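Side-chain contact in glutathione S-transferase (Sphingobium chungbukense, PDB 6M1T), which probably transfers glutathione to other compounds as a beta-class, dimeric detoxification enzyme, with glutathione bound in its pocket: residues A[53-58]-A[70-75]. Residues are numbered along the deposited sequence; the frame is centred on the assembly and turned at random.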
loop_
_atom_site.group_PDB
_atom_site.type_symbol
_atom_site.label_atom_id
_atom_site.label_comp_id
_atom_site.label_asym_id
_atom_site.label_seq_id
_atom_site.Cartn_x
_atom_site.Cartn_y
_atom_site.Cartn_z
ATOM N N PRO A 53 8.673 5.441 8.164
ATOM C CA PRO A 53 8.361 6.165 9.406
ATOM C C PRO A 53 7.630 5.330 10.463
ATOM O O PRO A 53 6.961 4.372 10.102
ATOM C CB PRO A 53 7.380 7.266 8.960
ATOM C CG PRO A 53 6.698 6.645 7.740
ATOM C CD PRO A 53 7.739 5.772 7.066
ATOM N N ALA A 54 7.656 5.811 11.692
ATOM C CA ALA A 54 6.721 5.399 12.759
ATOM C C ALA A 54 6.286 6.677 13.472
ATOM O O ALA A 54 7.113 7.612 13.586
ATOM C CB ALA A 54 7.367 4.436 13.700
ATOM N N LEU A 55 5.016 6.756 13.827
ATOM C CA LEU A 55 4.436 7.926 14.504
ATOM C C LEU A 55 3.881 7.520 15.861
ATOM O O LEU A 55 2.941 6.715 15.858
ATOM C CB LEU A 55 3.329 8.512 13.647
ATOM C CG LEU A 55 2.699 9.753 14.275
ATOM C CD1 LEU A 55 3.686 10.919 14.261
ATOM C CD2 LEU A 55 1.459 10.149 13.506
ATOM N N THR A 56 4.480 7.997 16.943
ATOM C CA THR A 56 4.000 7.755 18.325
ATOM C C THR A 56 3.076 8.899 18.704
ATOM O O THR A 56 3.503 10.072 18.678
ATOM C CB THR A 56 5.125 7.588 19.341
ATOM O OG1 THR A 56 5.969 6.548 18.870
ATOM C CG2 THR A 56 4.614 7.210 20.722
ATOM N N LEU A 57 1.833 8.557 18.992
ATOM C CA LEU A 57 0.785 9.528 19.366
ATOM C C LEU A 57 1.016 9.944 20.820
ATOM O O LEU A 57 1.760 9.248 21.530
ATOM C CB LEU A 57 -0.582 8.879 19.156
ATOM C CG LEU A 57 -0.813 8.301 17.766
ATOM C CD1 LEU A 57 -2.187 7.634 17.683
ATOM C CD2 LEU A 57 -0.638 9.365 16.692
ATOM N N ASP A 58 0.377 11.023 21.254
ATOM C CA ASP A 58 0.430 11.499 22.666
ATOM C C ASP A 58 0.012 10.393 23.646
ATOM O O ASP A 58 0.545 10.384 24.760
ATOM C CB ASP A 58 -0.369 12.793 22.813
ATOM C CG ASP A 58 0.245 13.921 22.002
ATOM O OD1 ASP A 58 1.470 13.850 21.747
ATOM O OD2 ASP A 58 -0.491 14.843 21.607
ATOM N N LEU A 70 0.010 9.268 7.124
ATOM C CA LEU A 70 -0.268 10.477 6.331
ATOM C C LEU A 70 -1.747 10.839 6.474
ATOM O O LEU A 70 -2.056 12.030 6.722
ATOM C CB LEU A 70 0.147 10.225 4.887
ATOM C CG LEU A 70 1.672 10.273 4.629
ATOM C CD1 LEU A 70 1.956 9.787 3.225
ATOM C CD2 LEU A 70 2.223 11.675 4.858
ATOM N N LEU A 71 -2.637 9.863 6.360
ATOM C CA LEU A 71 -4.094 10.136 6.571
ATOM C C LEU A 71 -4.356 10.644 7.990
ATOM O O LEU A 71 -5.122 11.612 8.127
ATOM C CB LEU A 71 -4.930 8.880 6.319
ATOM C CG LEU A 71 -5.830 8.826 5.086
ATOM C CD1 LEU A 71 -6.127 10.167 4.430
ATOM C CD2 LEU A 71 -5.237 7.858 4.074
ATOM N N TYR A 72 -3.792 9.989 9.014
ATOM C CA TYR A 72 -3.901 10.400 10.422
ATOM C C TYR A 72 -3.546 11.887 10.520
ATOM O O TYR A 72 -4.283 12.706 11.173
ATOM C CB TYR A 72 -3.020 9.549 11.348
ATOM C CG TYR A 72 -3.138 9.996 12.772
ATOM C CD1 TYR A 72 -4.191 9.568 13.575
ATOM C CD2 TYR A 72 -2.270 10.943 13.290
ATOM C CE1 TYR A 72 -4.340 10.040 14.869
ATOM C CE2 TYR A 72 -2.411 11.429 14.570
ATOM C CZ TYR A 72 -3.430 10.954 15.370
ATOM O OH TYR A 72 -3.550 11.444 16.627
ATOM N N ILE A 73 -2.353 12.234 10.026
ATOM C CA ILE A 73 -1.815 13.617 10.155
ATOM C C ILE A 73 -2.783 14.596 9.460
ATOM O O ILE A 73 -3.100 15.610 10.088
ATOM C CB ILE A 73 -0.399 13.734 9.559
ATOM C CG1 ILE A 73 0.601 12.975 10.444
ATOM C CG2 ILE A 73 -0.020 15.196 9.342
ATOM C CD1 ILE A 73 1.865 12.575 9.726
ATOM N N ALA A 74 -3.208 14.307 8.227
ATOM C CA ALA A 74 -4.154 15.169 7.449
ATOM C C ALA A 74 -5.438 15.393 8.245
ATOM O O ALA A 74 -5.877 16.576 8.384
ATOM C CB ALA A 74 -4.465 14.575 6.100
ATOM N N ASP A 75 -5.968 14.335 8.837
ATOM C CA ASP A 75 -7.305 14.329 9.486
ATOM C C ASP A 75 -7.277 15.161 10.780
ATOM O O ASP A 75 -8.327 15.631 11.185
ATOM C CB ASP A 75 -7.808 12.899 9.718
ATOM C CG ASP A 75 -8.256 12.194 8.443
ATOM O OD1 ASP A 75 -8.307 12.885 7.401
ATOM O OD2 ASP A 75 -8.551 10.936 8.500
#
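With CG anti to the backbone N (chi1 179°), Y72 extends its ring from the helix toward L55 and L57, while L57, with CG beside its own backbone N (chi1 -54°), comes at that ring from the opposite direction. The evidence for their meeting is mainly one methyl: L57 CD2 lies 3.5 Å from both CE2 and CZ of Y72 and 3.6 Å from its OH, reaching the phenol end of the ring obliquely. L55 crosses Y72 at roughly a right angle and sets its CD2 3.8 Å from Y72 CD2, nearer the root of the ring. The same methyl also approaches I73, with L55 CD2 at 4.3 Å from I73 CG1, a looser touch. I73 in turn packs on P14, A17 and L18 of helix 12-21. The contact joins strand 54-56 and L57 to helix 66-75 within the thioredoxin-like domain, at the dimer interface: L57 and Y72 both touch L89 of the second subunit. Were Y72 an alanine, the CD2 methyls of L55 and L57 would probably lose the surface they share, and Y92 of the second subunit its edge-to-face mate. Across the two segments, apolar fit and burial (159 Å²) do the holding, with no hydrogen bond between them to fix the ring's rotation.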